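Local coordinates for Xaa-Pro dipeptidase (Mycobacterium tuberculosis, PDB 5E2C), which is probably a metal-dependent exopeptidase with aminopeptidase activity, represented here by its N-terminal creatinase/prolidase domain alone, at residues 50-55 / 60-65; 42-47 / 88-93; 103-108 / 117-122; 9-14 / 123-128; 26-29 / 33-36. One frame throughout, in Å; residues are numbered along the deposited sequence. Where two conformers were deposited one is given.

Contact 1: 50-55 / 60-65; sequences AVLATD and TQAASQ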
# COMPACT_ATOMS: atom_id res chain seq x y z
N ALA A 50 -12.80 6.10 -20.82
CA ALA A 50 -12.38 5.46 -19.59
C ALA A 50 -12.99 4.07 -19.42
O ALA A 50 -14.04 3.77 -20.00
CB ALA A 50 -12.73 6.34 -18.40
N VAL A 51 -12.33 3.22 -18.65
CA VAL A 51 -12.83 1.88 -18.38
C VAL A 51 -12.94 1.69 -16.86
O VAL A 51 -11.96 1.92 -16.13
CB VAL A 51 -11.90 0.80 -18.99
CG1 VAL A 51 -12.48 -0.59 -18.79
CG2 VAL A 51 -11.63 1.08 -20.47
N LEU A 52 -14.13 1.29 -16.40
CA LEU A 52 -14.35 0.98 -14.98
C LEU A 52 -14.25 -0.53 -14.80
O LEU A 52 -14.72 -1.27 -15.64
CB LEU A 52 -15.73 1.47 -14.55
CG LEU A 52 -16.14 1.25 -13.09
CD1 LEU A 52 -15.36 2.17 -12.17
CD2 LEU A 52 -17.63 1.54 -12.96
N ALA A 53 -13.59 -0.97 -13.73
CA ALA A 53 -13.58 -2.37 -13.36
C ALA A 53 -14.07 -2.54 -11.93
O ALA A 53 -13.69 -1.78 -11.02
CB ALA A 53 -12.19 -2.97 -13.50
N THR A 54 -14.93 -3.53 -11.74
CA THR A 54 -15.40 -3.91 -10.42
C THR A 54 -15.64 -5.41 -10.40
O THR A 54 -15.39 -6.08 -11.38
CB THR A 54 -16.65 -3.11 -10.00
OG1 THR A 54 -16.97 -3.41 -8.64
CG2 THR A 54 -17.83 -3.44 -10.88
N ASP A 55 -16.08 -5.95 -9.28
CA ASP A 55 -16.36 -7.38 -9.23
C ASP A 55 -17.86 -7.66 -9.36
O ASP A 55 -18.68 -6.73 -9.42
CB ASP A 55 -15.74 -8.00 -7.98
CG ASP A 55 -16.30 -7.43 -6.69
OD1 ASP A 55 -17.45 -7.75 -6.38
OD2 ASP A 55 -15.58 -6.72 -5.96
N THR A 60 -24.77 -4.82 -11.31
CA THR A 60 -25.98 -4.03 -11.47
C THR A 60 -25.75 -2.56 -11.10
O THR A 60 -26.20 -1.65 -11.80
CB THR A 60 -27.12 -4.62 -10.62
OG1 THR A 60 -27.45 -5.92 -11.13
CG2 THR A 60 -28.33 -3.73 -10.67
N GLN A 61 -25.03 -2.34 -10.01
CA GLN A 61 -24.77 -0.98 -9.51
C GLN A 61 -23.90 -0.18 -10.47
O GLN A 61 -24.15 1.00 -10.69
CB GLN A 61 -24.10 -1.02 -8.14
CG GLN A 61 -23.92 0.35 -7.50
CD GLN A 61 -23.50 0.27 -6.05
OE1 GLN A 61 -23.88 -0.67 -5.32
NE2 GLN A 61 -22.73 1.24 -5.60
N ALA A 62 -22.87 -0.80 -11.03
CA ALA A 62 -22.02 -0.09 -11.98
C ALA A 62 -22.82 0.26 -13.23
O ALA A 62 -22.63 1.32 -13.82
CB ALA A 62 -20.79 -0.93 -12.33
N ALA A 63 -23.75 -0.61 -13.62
CA ALA A 63 -24.56 -0.34 -14.79
C ALA A 63 -25.47 0.86 -14.59
O ALA A 63 -25.65 1.65 -15.52
CB ALA A 63 -25.38 -1.57 -15.18
N SER A 64 -26.04 1.02 -13.40
CA SER A 64 -26.92 2.15 -13.11
C SER A 64 -26.17 3.43 -12.76
O SER A 64 -26.65 4.51 -13.09
CB SER A 64 -27.93 1.82 -12.00
OG SER A 64 -27.31 1.65 -10.75
N GLN A 65 -25.05 3.31 -12.06
CA GLN A 65 -24.30 4.49 -11.63
C GLN A 65 -23.38 5.05 -12.71
O GLN A 65 -23.18 6.25 -12.76
CB GLN A 65 -23.49 4.18 -10.38
CG GLN A 65 -24.35 3.98 -9.15
CD GLN A 65 -23.55 3.84 -7.88
OE1 GLN A 65 -22.49 3.20 -7.87
NE2 GLN A 65 -24.08 4.35 -6.79

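Contact 2: 42-47 / 88-93; sequences LVFADE and AGVGKL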
# COMPACT_ATOMS: atom_id res chain seq x y z
N LEU A 42 -9.63 3.29 -15.28
CA LEU A 42 -8.51 3.63 -16.19
C LEU A 42 -8.93 4.84 -17.05
O LEU A 42 -9.94 4.79 -17.73
CB LEU A 42 -8.19 2.43 -17.07
CG LEU A 42 -7.11 2.58 -18.14
CD1 LEU A 42 -5.78 2.97 -17.50
CD2 LEU A 42 -6.98 1.30 -18.96
N VAL A 43 -8.17 5.93 -16.99
CA VAL A 43 -8.46 7.10 -17.80
C VAL A 43 -7.27 7.37 -18.70
O VAL A 43 -6.13 7.42 -18.21
CB VAL A 43 -8.72 8.34 -16.92
CG1 VAL A 43 -8.99 9.56 -17.77
CG2 VAL A 43 -9.89 8.07 -16.00
N PHE A 44 -7.53 7.55 -20.01
CA PHE A 44 -6.48 7.82 -21.00
C PHE A 44 -6.27 9.31 -21.20
O PHE A 44 -7.20 10.10 -21.05
CB PHE A 44 -6.82 7.20 -22.35
CG PHE A 44 -6.96 5.69 -22.32
CD1 PHE A 44 -8.18 5.10 -22.07
CD2 PHE A 44 -5.86 4.86 -22.56
CE1 PHE A 44 -8.32 3.72 -22.06
CE2 PHE A 44 -5.99 3.47 -22.54
CZ PHE A 44 -7.23 2.91 -22.28
N ALA A 45 -5.05 9.70 -21.58
CA ALA A 45 -4.76 11.11 -21.83
C ALA A 45 -5.46 11.58 -23.12
O ALA A 45 -5.91 12.73 -23.22
CB ALA A 45 -3.27 11.35 -21.92
N ASP A 46 -5.57 10.68 -24.09
CA ASP A 46 -6.11 11.05 -25.39
C ASP A 46 -7.64 10.83 -25.42
O ASP A 46 -8.27 10.77 -24.37
CB ASP A 46 -5.34 10.34 -26.53
CG ASP A 46 -5.60 8.85 -26.61
OD1 ASP A 46 -6.42 8.29 -25.84
OD2 ASP A 46 -4.95 8.21 -27.47
N GLU A 47 -8.22 10.75 -26.61
CA GLU A 47 -9.68 10.73 -26.74
C GLU A 47 -10.33 9.40 -26.37
O GLU A 47 -11.56 9.32 -26.36
CB GLU A 47 -10.10 11.15 -28.16
CG GLU A 47 -9.86 12.63 -28.44
CD GLU A 47 -10.68 13.54 -27.53
OE1 GLU A 47 -11.91 13.36 -27.46
OE2 GLU A 47 -10.09 14.44 -26.89
N ALA A 88 -3.33 -1.53 -24.75
CA ALA A 88 -3.61 -0.28 -25.46
C ALA A 88 -2.36 0.55 -25.81
O ALA A 88 -2.49 1.67 -26.29
CB ALA A 88 -4.58 0.57 -24.64
N GLY A 89 -1.16 0.04 -25.56
CA GLY A 89 0.08 0.73 -25.93
C GLY A 89 0.44 1.95 -25.10
O GLY A 89 1.20 2.80 -25.53
N VAL A 90 -0.06 2.01 -23.88
CA VAL A 90 0.22 3.11 -22.97
C VAL A 90 1.69 3.10 -22.57
O VAL A 90 2.17 2.12 -22.04
CB VAL A 90 -0.71 2.99 -21.74
CG1 VAL A 90 -0.28 3.90 -20.60
CG2 VAL A 90 -2.12 3.32 -22.16
N GLY A 91 2.42 4.18 -22.83
CA GLY A 91 3.85 4.24 -22.49
C GLY A 91 4.12 4.45 -21.01
O GLY A 91 4.93 3.74 -20.41
N LYS A 92 3.44 5.44 -20.44
CA LYS A 92 3.55 5.75 -19.03
C LYS A 92 2.17 5.73 -18.38
O LYS A 92 1.28 6.50 -18.75
CB LYS A 92 4.25 7.09 -18.85
CG LYS A 92 5.68 7.08 -19.38
CD LYS A 92 6.42 8.33 -18.95
CE LYS A 92 7.88 8.27 -19.38
NZ LYS A 92 8.57 9.55 -19.05
N LEU A 93 2.01 4.84 -17.40
CA LEU A 93 0.74 4.63 -16.70
C LEU A 93 0.91 5.13 -15.27
O LEU A 93 1.71 4.57 -14.50
CB LEU A 93 0.39 3.14 -16.67
CG LEU A 93 -0.89 2.78 -15.88
CD1 LEU A 93 -2.09 3.48 -16.46
CD2 LEU A 93 -1.11 1.28 -15.86

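Contact 3: 103-108 / 117-122; sequences DGLDAL and TELVRA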
# COMPACT_ATOMS: atom_id res chain seq x y z
N ASP A 103 2.57 -5.48 -2.67
CA ASP A 103 2.08 -6.67 -3.38
C ASP A 103 1.21 -6.27 -4.58
O ASP A 103 1.28 -6.90 -5.64
CB ASP A 103 1.24 -7.58 -2.46
CG ASP A 103 2.07 -8.38 -1.45
OD1 ASP A 103 3.33 -8.31 -1.42
OD2 ASP A 103 1.43 -9.12 -0.66
N GLY A 104 0.38 -5.24 -4.41
CA GLY A 104 -0.49 -4.79 -5.47
C GLY A 104 0.30 -4.25 -6.67
O GLY A 104 -0.05 -4.53 -7.81
N LEU A 105 1.35 -3.49 -6.40
CA LEU A 105 2.21 -2.98 -7.47
C LEU A 105 2.89 -4.13 -8.22
O LEU A 105 2.96 -4.11 -9.45
CB LEU A 105 3.24 -2.01 -6.93
CG LEU A 105 4.18 -1.42 -7.99
CD1 LEU A 105 3.44 -0.57 -9.00
CD2 LEU A 105 5.31 -0.63 -7.37
N ASP A 106 3.38 -5.14 -7.49
CA ASP A 106 3.95 -6.33 -8.14
C ASP A 106 2.94 -6.97 -9.11
O ASP A 106 3.30 -7.42 -10.21
CB ASP A 106 4.38 -7.37 -7.11
CG ASP A 106 5.58 -6.93 -6.25
OD1 ASP A 106 6.29 -5.95 -6.59
OD2 ASP A 106 5.83 -7.61 -5.23
N ALA A 107 1.66 -7.00 -8.72
CA ALA A 107 0.62 -7.55 -9.61
C ALA A 107 0.41 -6.69 -10.85
O ALA A 107 0.27 -7.24 -11.96
CB ALA A 107 -0.70 -7.74 -8.88
N LEU A 108 0.35 -5.37 -10.67
CA LEU A 108 0.22 -4.44 -11.79
C LEU A 108 1.38 -4.66 -12.76
O LEU A 108 1.17 -4.74 -13.97
CB LEU A 108 0.24 -2.97 -11.35
CG LEU A 108 -0.85 -2.52 -10.35
CD1 LEU A 108 -0.79 -1.02 -10.15
CD2 LEU A 108 -2.23 -2.95 -10.83
N THR A 117 5.31 -0.52 -21.02
CA THR A 117 4.51 0.38 -20.19
C THR A 117 5.23 0.53 -18.87
O THR A 117 5.49 -0.48 -18.21
CB THR A 117 3.11 -0.21 -19.91
OG1 THR A 117 2.42 -0.43 -21.14
CG2 THR A 117 2.29 0.74 -19.02
N GLU A 118 5.55 1.76 -18.49
CA GLU A 118 6.19 2.05 -17.21
C GLU A 118 5.12 2.52 -16.21
O GLU A 118 4.29 3.38 -16.54
CB GLU A 118 7.23 3.16 -17.37
CG GLU A 118 7.97 3.55 -16.08
CD GLU A 118 8.76 4.86 -16.18
OE1 GLU A 118 8.86 5.44 -17.28
OE2 GLU A 118 9.29 5.32 -15.14
N LEU A 119 5.16 1.98 -15.00
CA LEU A 119 4.27 2.42 -13.93
C LEU A 119 4.90 3.61 -13.24
O LEU A 119 6.04 3.52 -12.76
CB LEU A 119 4.04 1.30 -12.93
CG LEU A 119 3.12 0.20 -13.48
CD1 LEU A 119 3.39 -1.13 -12.78
CD2 LEU A 119 1.67 0.62 -13.34
N VAL A 120 4.18 4.72 -13.18
CA VAL A 120 4.70 5.96 -12.63
C VAL A 120 3.87 6.46 -11.46
O VAL A 120 2.65 6.60 -11.58
CB VAL A 120 4.74 7.04 -13.72
CG1 VAL A 120 5.25 8.37 -13.17
CG2 VAL A 120 5.58 6.57 -14.91
N ARG A 121 4.52 6.73 -10.34
CA ARG A 121 3.81 7.30 -9.19
C ARG A 121 3.09 8.60 -9.59
O ARG A 121 3.69 9.53 -10.16
CB ARG A 121 4.77 7.56 -8.03
CG ARG A 121 5.43 6.31 -7.46
CD ARG A 121 6.68 6.71 -6.67
NE ARG A 121 7.26 5.58 -5.96
CZ ARG A 121 7.95 4.59 -6.53
NH1 ARG A 121 8.18 4.57 -7.84
NH2 ARG A 121 8.42 3.61 -5.76
N ALA A 122 1.80 8.66 -9.28
CA ALA A 122 0.95 9.78 -9.67
C ALA A 122 -0.08 10.18 -8.62
O ALA A 122 -1.11 10.77 -8.96
CB ALA A 122 0.25 9.47 -10.99

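Contact 4: 9-14 / 123-128; sequences KAQIAA and SGTVES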
# COMPACT_ATOMS: atom_id res chain seq x y z
N LYS A 9 -7.79 14.38 -17.83
CA LYS A 9 -6.97 14.12 -19.02
C LYS A 9 -5.94 15.22 -19.23
O LYS A 9 -4.79 14.92 -19.54
CB LYS A 9 -7.83 13.98 -20.27
CG LYS A 9 -8.70 12.74 -20.24
CD LYS A 9 -9.41 12.54 -21.57
CE LYS A 9 -10.24 11.28 -21.53
NZ LYS A 9 -10.60 10.83 -22.89
N ALA A 10 -6.33 16.46 -19.03
CA ALA A 10 -5.40 17.57 -19.18
C ALA A 10 -4.25 17.45 -18.18
O ALA A 10 -3.09 17.71 -18.52
CB ALA A 10 -6.12 18.90 -19.00
N GLN A 11 -4.56 17.06 -16.95
CA GLN A 11 -3.52 16.91 -15.94
C GLN A 11 -2.63 15.68 -16.19
O GLN A 11 -1.42 15.72 -15.97
CB GLN A 11 -4.11 16.85 -14.53
CG GLN A 11 -3.05 17.05 -13.46
CD GLN A 11 -2.27 18.34 -13.69
OE1 GLN A 11 -2.86 19.41 -13.72
NE2 GLN A 11 -0.95 18.22 -13.89
N ILE A 12 -3.24 14.60 -16.68
CA ILE A 12 -2.50 13.41 -17.04
C ILE A 12 -1.44 13.82 -18.09
O ILE A 12 -0.25 13.51 -17.95
CB ILE A 12 -3.45 12.31 -17.58
CG1 ILE A 12 -4.34 11.80 -16.44
CG2 ILE A 12 -2.68 11.13 -18.17
CD1 ILE A 12 -5.39 10.80 -16.89
N ALA A 13 -1.88 14.54 -19.11
CA ALA A 13 -0.98 14.94 -20.19
C ALA A 13 0.10 15.88 -19.69
O ALA A 13 1.28 15.75 -20.05
CB ALA A 13 -1.77 15.56 -21.33
N ALA A 14 -0.29 16.83 -18.84
CA ALA A 14 0.65 17.79 -18.26
C ALA A 14 1.71 17.12 -17.38
O ALA A 14 2.82 17.66 -17.23
CB ALA A 14 -0.09 18.83 -17.44
N SER A 123 0.18 9.90 -7.35
CA SER A 123 -0.77 10.31 -6.31
C SER A 123 -0.85 11.83 -6.26
O SER A 123 0.17 12.52 -6.27
CB SER A 123 -0.40 9.74 -4.96
OG SER A 123 -0.71 8.37 -4.93
N GLY A 124 -2.08 12.34 -6.22
CA GLY A 124 -2.32 13.77 -6.19
C GLY A 124 -2.93 14.30 -7.47
O GLY A 124 -3.42 15.43 -7.51
N THR A 125 -2.90 13.50 -8.53
CA THR A 125 -3.35 13.96 -9.82
C THR A 125 -4.86 14.25 -9.78
O THR A 125 -5.31 15.30 -10.24
CB THR A 125 -3.00 12.96 -10.93
OG1 THR A 125 -1.60 12.70 -10.90
CG2 THR A 125 -3.34 13.54 -12.29
N VAL A 126 -5.63 13.34 -9.19
CA VAL A 126 -7.08 13.57 -9.13
C VAL A 126 -7.41 14.69 -8.14
O VAL A 126 -8.27 15.52 -8.41
CB VAL A 126 -7.83 12.30 -8.73
CG1 VAL A 126 -9.33 12.57 -8.75
CG2 VAL A 126 -7.44 11.13 -9.63
N GLU A 127 -6.71 14.71 -7.01
CA GLU A 127 -6.89 15.73 -5.98
C GLU A 127 -6.68 17.12 -6.56
O GLU A 127 -7.37 18.07 -6.16
CB GLU A 127 -5.91 15.50 -4.81
CG GLU A 127 -6.25 14.31 -3.92
CD GLU A 127 -5.91 12.94 -4.51
OE1 GLU A 127 -5.30 12.86 -5.60
OE2 GLU A 127 -6.21 11.93 -3.85
N SER A 128 -5.76 17.25 -7.52
CA SER A 128 -5.46 18.55 -8.13
C SER A 128 -6.68 19.21 -8.78
O SER A 128 -6.67 20.41 -9.06
CB SER A 128 -4.34 18.41 -9.17
OG SER A 128 -4.80 17.81 -10.37
O HOH W 1 -5.18 19.81 -12.12

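Contact 5: 26-29 / 33-36; sequences INVR and GFSG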
# COMPACT_ATOMS: atom_id res chain seq x y z
N ILE A 26 -12.44 7.10 -3.21
CA ILE A 26 -12.91 8.48 -3.23
C ILE A 26 -12.72 9.06 -4.62
O ILE A 26 -13.60 9.71 -5.16
CB ILE A 26 -12.16 9.35 -2.18
CG1 ILE A 26 -12.48 8.87 -0.77
CG2 ILE A 26 -12.56 10.82 -2.33
CD1 ILE A 26 -11.60 9.50 0.31
N ASN A 27 -11.57 8.80 -5.23
CA ASN A 27 -11.30 9.32 -6.56
C ASN A 27 -12.06 8.60 -7.67
O ASN A 27 -12.44 9.22 -8.69
CB ASN A 27 -9.80 9.29 -6.81
CG ASN A 27 -9.07 10.28 -5.93
OD1 ASN A 27 -9.68 11.25 -5.42
ND2 ASN A 27 -7.79 10.06 -5.75
N VAL A 28 -12.26 7.30 -7.50
CA VAL A 28 -13.05 6.53 -8.45
C VAL A 28 -14.48 7.10 -8.46
O VAL A 28 -15.03 7.38 -9.52
CB VAL A 28 -13.08 5.03 -8.09
CG1 VAL A 28 -14.10 4.28 -8.93
CG2 VAL A 28 -11.72 4.38 -8.27
N ARG A 29 -15.04 7.29 -7.27
CA ARG A 29 -16.38 7.85 -7.14
C ARG A 29 -16.47 9.24 -7.77
O ARG A 29 -17.42 9.54 -8.51
CB ARG A 29 -16.78 7.90 -5.66
CG ARG A 29 -18.25 8.18 -5.42
CD ARG A 29 -18.61 7.99 -3.95
NE ARG A 29 -17.98 9.00 -3.10
CZ ARG A 29 -17.05 8.74 -2.17
NH1 ARG A 29 -16.63 7.50 -1.95
NH2 ARG A 29 -16.54 9.74 -1.46
N GLY A 33 -18.88 8.33 -10.61
CA GLY A 33 -20.18 8.18 -9.93
C GLY A 33 -20.39 6.81 -9.29
O GLY A 33 -21.38 6.58 -8.59
N PHE A 34 -19.44 5.90 -9.48
CA PHE A 34 -19.56 4.55 -8.92
C PHE A 34 -19.09 4.52 -7.47
O PHE A 34 -17.98 4.96 -7.17
CB PHE A 34 -18.74 3.57 -9.75
CG PHE A 34 -18.74 2.18 -9.20
CD1 PHE A 34 -19.91 1.43 -9.18
CD2 PHE A 34 -17.58 1.62 -8.68
CE1 PHE A 34 -19.92 0.14 -8.69
CE2 PHE A 34 -17.58 0.33 -8.17
CZ PHE A 34 -18.75 -0.42 -8.17
N SER A 35 -19.93 3.99 -6.58
CA SER A 35 -19.72 4.05 -5.13
C SER A 35 -19.49 2.67 -4.48
O SER A 35 -19.50 2.56 -3.25
CB SER A 35 -20.90 4.74 -4.47
OG SER A 35 -22.09 3.99 -4.62
N GLY A 36 -19.32 1.63 -5.29
CA GLY A 36 -19.04 0.30 -4.75
C GLY A 36 -17.71 0.23 -4.01
O GLY A 36 -16.78 1.00 -4.28

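Contact 1: 50-55 / 60-65
Ala62 is the residue on which this contact turns: its CB is met by Leu52 and Thr54, which point toward it from alternate positions of strand 51-54. The Leu52 branch arrives with CD2, 4.1 Å from Ala62 CB. From the other strand position comes the methyl of Thr54, whose CG2 is also 4.1 Å from Ala62 CB. Since these two strand methyls, Leu52 CD2 and Thr54 CG2, stand 5.4 Å apart, the alanine methyl sits over the notch between the two. The first torsion of Thr54 explains its division of labour. With chi1 at -173°, OG1 lies opposite the backbone N and CG2 takes the place between N and the carbonyl carbon, which turns the methyl to the helix while OG1 is hydrogen-bonded to Asn38 O. The nearest CA atoms, of Thr54 and Ala62, are 7.8 Å apart, consistent with the short alanine side chain. One helical turn is also tied along its side by Gln61 NE2, which donates to Gln65 OE1 at 3.0 Å. The donor stands above the carbonyl plane, and the same oxygen takes a second hydrogen bond from Ser35 N. All three touching residues are buried. Helix 59-65 links the parallel neighbours 51-54 and 70-73 as a beta-alpha-beta crossover; Ala62 also touches Val71 and Phe34, while helix 77-87 packs against the alternate strand residues Val51 and Ala53.

Contact 2: 42-47 / 88-93
Leu42 meets Leu93, and Phe44 meets Ala88 and Val90, on one side of the mixed sheet of the creatinase/prolidase N-terminal fold. Strands 40-44 and 92-95 are not neighbours in that sheet, because strand 19-22 runs between them, so the side chains must bridge the gap. The nearest CA atoms, those of Phe44 and Val90, are 8.4 Å apart, and none of the principal side chains of strand 40-44 points straight at the other segment from its backbone; their ends bend over to it. In Phe44 the first torsion (chi1 -61°) puts CG opposite the carbonyl carbon, and the ring reaches the turn with the CD2-CE2 side. Val90 presents CG2 to the ring edge, near the ring plane, at 3.9 Å from Phe44 CE2 and 4.1 Å from Phe44 CD2. The same ring carbon, Phe44 CE2, lies 3.8 Å from Ala88 CB, which comes in obliquely. Thus one ring corner sits against two methyls of the turn. Within that turn Gly89, at phi 73°, is the C-prime residue of a Schellman motif closing helix 77-87, and the CB atoms of Ala88 and Val90, before and after it, both point toward the segment that carries Phe44. Ala19 of the intervening strand touches Leu42, Val90 and Leu93. The two leucines share nearly the same torsions, yet their side chains cross at about a right angle, touching through a single methyl each, with Leu42 CD1 3.9 Å from Leu93 CD1.

Contact 3: 103-108 / 117-122
Leu119 drives one methyl, CD1, into the side of helix 102-111, where Leu105 and Leu108, one turn apart, receive it. Leu119 CD1 is 3.8 Å from Leu105 CD1 and 3.9 Å from Leu108 CB, so the tight part of the contact is gathered round a single carbon. The Leu105 and Leu119 side chains lie antiparallel, each running past the other. The helix backbone sets Leu108 CB against Leu119 CD1, and chi1 (-59°) only directs the branch beyond it, which goes on to Leu21 of strand 19-22; Leu108 is the buried member of the trio. The other end is looser. Arg121 comes no nearer than 5.5 Å, measured from its NH2 to Leu105 CD2, and its guanidinium group is engaged instead by a salt bridge to Asp106 of the second subunit. Asp106 here makes the reciprocal bridge to Arg121 of that subunit, and Leu105 packs on Val102 of that subunit, which places this less buried margin beside the second subunit. Helix 102-111 is the connection of a beta-alpha-beta unit: it leads from strand 92-95 to its parallel neighbour 118-121, the strand at this edge of the sheet within the chain, with Leu119 packing also on Leu93.

Contact 4: 9-14 / 123-128
The backbones come nearest at Gln11, in helix 3-14, and Thr125, in the turn following strand 118-121, whose CA atoms are 6.8 Å apart. Gln11 carries the helix side of the contact with its aliphatic stem: Gln11 CG lies 3.7 Å from Thr125 CG2 and 3.6 Å from Ser128 OG. Its chain then bends at chi2 (54°), which leaves Gln11 OE1 4.2 Å from Ser128 OG, a gap spanned by a water molecule. Thr125 makes its contact by the methyl, its OG1 being hydrogen-bonded to Ala122 O. The water donates to Gln11 OE1 at 2.8 Å and to Ser128 OG at 2.7 Å. Ser128 OG in turn donates to Thr125 O, at a short 2.6 Å, with the hydroxyl tilted 24° from the carbonyl plane, so this hydroxyl both accepts and donates. The backbone of the same turn is closed by Ser128 N bonded to Gly124 O. The backbone angles of Gly124 (phi 110°) would jam a CB against the preceding carbonyl oxygen, which suits glycine at this turn. Helix 3-14 is thus joined to the turn after strand 118-121, near the end of this domain construct, in two ways. Thr125 is buried and its apolar touch is direct, whereas the polar link to the exposed Ser128 depends on one water and is probably the more adaptable part.

Contact 5: 26-29 / 33-36
Arg29 O accepts a hydrogen bond from Gly33 N at 2.8 Å, with an N-H...O angle of 149° and the donor tilted 28° from the carbonyl plane. Next to it, Phe34 O rests against the flank of the arginine, 3.3 Å from Arg29 CA in a CA-H...O contact. On the inner side Val28 CG1 approaches the edge of the phenylalanine ring, 4.4 Å from Phe34 CD2. These contacts belong to the C-terminal end of helix 25-32, where Gly33, at phi 81°, is the first residue to leave helical geometry and swings the chain back along the last turn. Ser32 OG helps to set this exit, since it is hydrogen-bonded to both Val28 O and Phe34 N. The chain then curls round its own aromatic residue: Gly36 N lies 3.5 Å above the plane of the Phe34 ring, over its centre. The first torsion of Phe34 sets the ring on the far side from its backbone N, and there it lies against Leu52 and Thr54 of strand 51-54 and Ala62 of helix 59-65.

Overall arrangement
Contacts 1 and 2 are buried and wholly apolar across their segments, and their first segments lie on adjacent strands of one sheet: Val51 O bonds to Leu42 N. Contact 3 is equally apolar but only partly buried, on the edge strand beside the second subunit; its strand pairs with that of contact 2 through Leu93 O and Val120 N. Contacts 4 and 5 are partly exposed and add polar links, a bridging water in the first and a helix-end backbone bond in the second, and Glu127 OE2 to Asn27 ND2 ties them together. Contacts 1 and 5, with centres about 10 Å apart, meet where Phe34 packs on Leu52, Thr54 and Ala62 and where Gln65 OE1 bonds to Ser35 N.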